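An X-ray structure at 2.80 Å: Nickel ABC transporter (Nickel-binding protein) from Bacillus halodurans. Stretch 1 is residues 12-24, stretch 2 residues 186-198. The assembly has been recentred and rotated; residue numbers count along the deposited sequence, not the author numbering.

Stretch 1 (12-24) EKHIHFLFNVSTN
Stretch 2 (186-198) SKLDSVTFSFNED

Parallel β-strands satisfy their backbone polar groups by a staggered ladder, in which alternate residues of one strand reach to the residues flanking their partner on the other. The nickel-binding protein of Bacillus halodurans gives a clear example. Strands 14-19 and 190-195, distant in sequence, run in the same direction with axes 22° apart and 4.5 Å at closest approach. Both hold extended conformations, phi between about -96° and -163° and psi between 110° and 166°. His-14 pairs with Ser-190 (CA to CA 4.9 Å), and the register continues in step to Phe-19 with Phe-195 (CA to CA 4.7 Å).

The odd-numbered residues of stretch 1, from Lys-13, just before the strand, to Phe-19, carry the ladder. Ser-190 N donates to Lys-13 O (2.7 Å), and Ile-15 N donates to Ser-190 O (3.2 Å) while Ile-15 O accepts from Thr-192 N (2.9 Å). The pattern then repeats: Phe-17 N to Thr-192 O (2.8 Å), Ser-194 N to Phe-17 O (2.9 Å), Phe-19 N to Ser-194 O (2.6 Å) and Asn-196 N to Phe-19 O (3.2 Å). CA-H groups supplement several of these acceptors, as where His-16 CA approaches Thr-192 O at 3.3 Å. Side chains extend the bonding at both ends. Before the strand, Lys-13 N donates to Asp-189 OD2 (3.0 Å), Asp-189 having chi1 in m; beyond it, Ser-22 N makes a weak bond to Glu-197 OE2 (3.3 Å).

One face is largely polar. His-14 and His-16, both t at chi1 but with chi2 of 76° and -167°, direct ring-edge nitrogens at serine hydroxyls. His-14 ND1 donates to Ser-190 OG (chi1 p) over a very short 2.3 Å, and His-14 NE2 lies 2.9 Å from Thr-192 OG1, a hydroxyl satisfied elsewhere in the structure. His-16 NE2 and Ser-194 OG (chi1 p) share a hydrogen bond of 2.7 Å, whereas His-16 ND1 is bonded elsewhere. Leu-18 (t, p) joins this face, its CD1 3.4 Å from Ser-194 OG.

The opposite face, with no polar side chain among its strand residues, packs by apolar contact. Ile-15 CG1 meets Leu-188 CD2 at 3.9 Å. Phe-17, Phe-19 and Phe-193, all t, form an oblique cluster: the Phe-193 ring lies 45° to that of Phe-17, with Phe-17 CE2 to Phe-193 CE2 at 3.3 Å, and 48° to that of Phe-19. Phe-195, with chi1 at -19°, instead packs against the loop after strand 14-19, where its CD2 is 3.7 Å from Ser-22 CA and its CZ 3.8 Å from Thr-23 CG2.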

# COMPACT_ATOMS: atom_id res chain seq x y z
N GLU A 12 -11.07 28.49 -20.66
CA GLU A 12 -10.02 27.41 -20.49
C GLU A 12 -10.15 26.55 -19.22
O GLU A 12 -10.37 27.08 -18.09
CB GLU A 12 -8.59 27.98 -20.54
N LYS A 13 -9.97 25.23 -19.41
CA LYS A 13 -10.15 24.26 -18.31
C LYS A 13 -8.85 23.85 -17.63
O LYS A 13 -8.02 23.12 -18.20
CB LYS A 13 -10.93 23.03 -18.78
CG LYS A 13 -12.41 23.10 -18.41
CD LYS A 13 -13.28 22.50 -19.48
CE LYS A 13 -14.61 22.14 -18.90
NZ LYS A 13 -15.15 20.94 -19.57
N HIS A 14 -8.68 24.33 -16.39
CA HIS A 14 -7.43 24.16 -15.68
C HIS A 14 -7.57 23.66 -14.25
O HIS A 14 -8.49 24.05 -13.56
CB HIS A 14 -6.67 25.46 -15.68
CG HIS A 14 -5.30 25.35 -15.12
ND1 HIS A 14 -4.26 24.79 -15.83
CD2 HIS A 14 -4.80 25.72 -13.92
CE1 HIS A 14 -3.17 24.82 -15.08
NE2 HIS A 14 -3.46 25.40 -13.93
N ILE A 15 -6.63 22.82 -13.83
CA ILE A 15 -6.65 22.18 -12.54
C ILE A 15 -5.29 22.32 -11.95
O ILE A 15 -4.30 21.93 -12.57
CB ILE A 15 -6.98 20.66 -12.65
CG1 ILE A 15 -8.48 20.44 -12.87
CG2 ILE A 15 -6.47 19.92 -11.45
CD1 ILE A 15 -9.33 20.17 -11.66
N HIS A 16 -5.24 22.89 -10.74
CA HIS A 16 -4.01 22.99 -10.00
C HIS A 16 -4.09 22.03 -8.86
O HIS A 16 -4.93 22.17 -7.96
CB HIS A 16 -3.79 24.38 -9.46
CG HIS A 16 -2.44 24.57 -8.83
ND1 HIS A 16 -2.11 25.66 -8.05
CD2 HIS A 16 -1.35 23.76 -8.83
CE1 HIS A 16 -0.87 25.54 -7.63
NE2 HIS A 16 -0.38 24.40 -8.09
N PHE A 17 -3.19 21.05 -8.92
CA PHE A 17 -3.15 19.96 -7.98
C PHE A 17 -1.83 20.11 -7.29
O PHE A 17 -0.79 20.41 -7.91
CB PHE A 17 -3.28 18.63 -8.71
CG PHE A 17 -2.91 17.43 -7.89
CD1 PHE A 17 -3.86 16.75 -7.17
CD2 PHE A 17 -1.62 16.95 -7.88
CE1 PHE A 17 -3.52 15.62 -6.44
CE2 PHE A 17 -1.29 15.84 -7.15
CZ PHE A 17 -2.23 15.18 -6.44
N LEU A 18 -1.91 19.96 -5.98
CA LEU A 18 -0.83 20.32 -5.08
C LEU A 18 -0.44 19.14 -4.22
O LEU A 18 -1.21 18.68 -3.35
CB LEU A 18 -1.20 21.52 -4.20
CG LEU A 18 -0.10 21.97 -3.22
CD1 LEU A 18 1.36 22.15 -3.83
CD2 LEU A 18 -0.57 23.21 -2.42
N PHE A 19 0.76 18.65 -4.49
CA PHE A 19 1.07 17.33 -4.07
C PHE A 19 1.97 17.27 -2.84
O PHE A 19 2.58 18.25 -2.41
CB PHE A 19 1.63 16.49 -5.23
CG PHE A 19 1.87 15.07 -4.87
CD1 PHE A 19 0.82 14.27 -4.41
CD2 PHE A 19 3.12 14.52 -4.96
CE1 PHE A 19 1.04 12.92 -4.07
CE2 PHE A 19 3.36 13.18 -4.62
CZ PHE A 19 2.32 12.39 -4.17
N ASN A 20 2.03 16.08 -2.30
CA ASN A 20 2.59 15.73 -1.03
C ASN A 20 4.10 15.96 -0.89
O ASN A 20 4.59 16.31 0.17
CB ASN A 20 2.32 14.22 -0.95
CG ASN A 20 2.09 13.77 0.40
OD1 ASN A 20 2.08 14.57 1.32
ND2 ASN A 20 1.89 12.47 0.57
N VAL A 21 4.81 15.74 -2.00
CA VAL A 21 6.20 15.30 -2.06
C VAL A 21 6.85 15.89 -3.31
O VAL A 21 6.19 16.05 -4.34
CB VAL A 21 6.24 13.76 -2.20
CG1 VAL A 21 7.65 13.24 -2.42
CG2 VAL A 21 5.54 13.07 -1.00
N SER A 22 8.14 16.20 -3.23
CA SER A 22 8.82 16.95 -4.29
C SER A 22 9.80 16.04 -4.99
O SER A 22 10.02 14.91 -4.56
CB SER A 22 9.54 18.21 -3.71
N THR A 23 10.40 16.52 -6.06
CA THR A 23 11.31 15.71 -6.83
C THR A 23 12.09 16.63 -7.75
O THR A 23 11.64 17.74 -8.03
CB THR A 23 10.53 14.68 -7.65
OG1 THR A 23 11.35 14.22 -8.72
CG2 THR A 23 9.28 15.30 -8.28
N ASN A 24 13.26 16.20 -8.22
CA ASN A 24 14.05 17.01 -9.15
C ASN A 24 14.23 16.25 -10.44
O ASN A 24 15.01 16.65 -11.33
CB ASN A 24 15.46 17.31 -8.61
CG ASN A 24 15.46 18.09 -7.31
OD1 ASN A 24 14.44 18.60 -6.84
ND2 ASN A 24 16.64 18.20 -6.74
N SER A 186 -8.78 13.96 -22.28
CA SER A 186 -9.27 14.72 -21.15
C SER A 186 -10.16 15.79 -21.67
O SER A 186 -10.01 16.16 -22.79
CB SER A 186 -8.09 15.40 -20.49
OG SER A 186 -8.44 15.84 -19.19
N LYS A 187 -11.07 16.33 -20.88
CA LYS A 187 -11.72 17.57 -21.32
C LYS A 187 -11.00 18.78 -20.77
O LYS A 187 -11.35 19.91 -21.05
CB LYS A 187 -13.17 17.63 -20.92
CG LYS A 187 -13.98 16.60 -21.62
CD LYS A 187 -15.41 16.83 -21.32
CE LYS A 187 -16.17 15.61 -21.73
NZ LYS A 187 -17.63 15.88 -21.86
N LEU A 188 -10.00 18.51 -19.96
CA LEU A 188 -9.24 19.53 -19.33
C LEU A 188 -8.34 20.19 -20.29
O LEU A 188 -7.67 19.54 -21.03
CB LEU A 188 -8.37 18.88 -18.32
CG LEU A 188 -8.99 18.63 -16.99
CD1 LEU A 188 -7.88 18.26 -16.11
CD2 LEU A 188 -9.62 19.86 -16.52
N ASP A 189 -8.34 21.50 -20.32
CA ASP A 189 -7.40 22.19 -21.13
C ASP A 189 -5.96 22.02 -20.62
O ASP A 189 -5.07 21.80 -21.39
CB ASP A 189 -7.91 23.61 -21.45
CG ASP A 189 -9.11 23.61 -22.45
OD1 ASP A 189 -9.00 23.01 -23.49
OD2 ASP A 189 -10.17 24.21 -22.22
N SER A 190 -5.73 22.08 -19.31
CA SER A 190 -4.38 21.91 -18.74
C SER A 190 -4.28 21.61 -17.23
O SER A 190 -5.19 21.87 -16.51
CB SER A 190 -3.58 23.16 -19.00
OG SER A 190 -3.93 24.13 -18.05
N VAL A 191 -3.15 21.10 -16.75
CA VAL A 191 -2.97 20.87 -15.30
C VAL A 191 -1.63 21.37 -14.83
O VAL A 191 -0.59 21.08 -15.46
CB VAL A 191 -2.93 19.36 -14.91
CG1 VAL A 191 -2.66 19.17 -13.43
CG2 VAL A 191 -4.17 18.66 -15.31
N THR A 192 -1.67 22.11 -13.72
CA THR A 192 -0.48 22.37 -12.93
C THR A 192 -0.41 21.38 -11.79
O THR A 192 -1.33 21.27 -10.97
CB THR A 192 -0.47 23.80 -12.39
OG1 THR A 192 -0.67 24.72 -13.48
CG2 THR A 192 0.86 24.12 -11.73
N PHE A 193 0.71 20.66 -11.76
CA PHE A 193 1.01 19.65 -10.74
C PHE A 193 2.19 20.16 -9.97
O PHE A 193 3.29 20.17 -10.51
CB PHE A 193 1.39 18.30 -11.41
CG PHE A 193 1.46 17.13 -10.47
CD1 PHE A 193 2.49 17.00 -9.56
CD2 PHE A 193 0.51 16.13 -10.54
CE1 PHE A 193 2.56 15.89 -8.69
CE2 PHE A 193 0.57 15.02 -9.69
CZ PHE A 193 1.59 14.90 -8.77
N SER A 194 1.99 20.56 -8.74
CA SER A 194 3.08 21.17 -8.01
C SER A 194 3.19 20.58 -6.62
O SER A 194 2.23 19.96 -6.13
CB SER A 194 2.83 22.67 -7.89
OG SER A 194 1.65 22.83 -7.16
N PHE A 195 4.35 20.81 -5.99
CA PHE A 195 4.70 20.17 -4.72
C PHE A 195 4.96 21.13 -3.59
O PHE A 195 5.63 22.15 -3.76
CB PHE A 195 6.00 19.40 -4.85
CG PHE A 195 6.38 19.07 -6.24
CD1 PHE A 195 5.58 18.28 -7.04
CD2 PHE A 195 7.59 19.50 -6.74
CE1 PHE A 195 5.96 17.95 -8.30
CE2 PHE A 195 7.99 19.16 -8.01
CZ PHE A 195 7.18 18.39 -8.79
N ASN A 196 4.49 20.76 -2.42
CA ASN A 196 4.85 21.46 -1.22
C ASN A 196 4.86 20.54 -0.02
O ASN A 196 3.80 20.01 0.38
CB ASN A 196 3.88 22.59 -0.97
CG ASN A 196 4.32 23.46 0.17
OD1 ASN A 196 4.97 24.48 -0.05
ND2 ASN A 196 4.03 23.04 1.40
N GLU A 197 6.04 20.37 0.58
CA GLU A 197 6.22 19.40 1.68
C GLU A 197 5.57 19.78 3.02
O GLU A 197 5.54 18.97 3.92
CB GLU A 197 7.69 18.92 1.79
CG GLU A 197 8.30 18.37 0.42
CD GLU A 197 9.43 17.30 0.55
OE1 GLU A 197 9.81 16.89 1.67
OE2 GLU A 197 9.96 16.84 -0.50
N ASP A 198 4.99 20.97 3.14
CA ASP A 198 4.37 21.38 4.39
C ASP A 198 2.86 21.25 4.39
O ASP A 198 2.15 21.91 3.61
CB ASP A 198 4.77 22.81 4.74
CG ASP A 198 4.19 23.28 6.11
OD1 ASP A 198 5.01 23.42 7.07
OD2 ASP A 198 2.95 23.49 6.23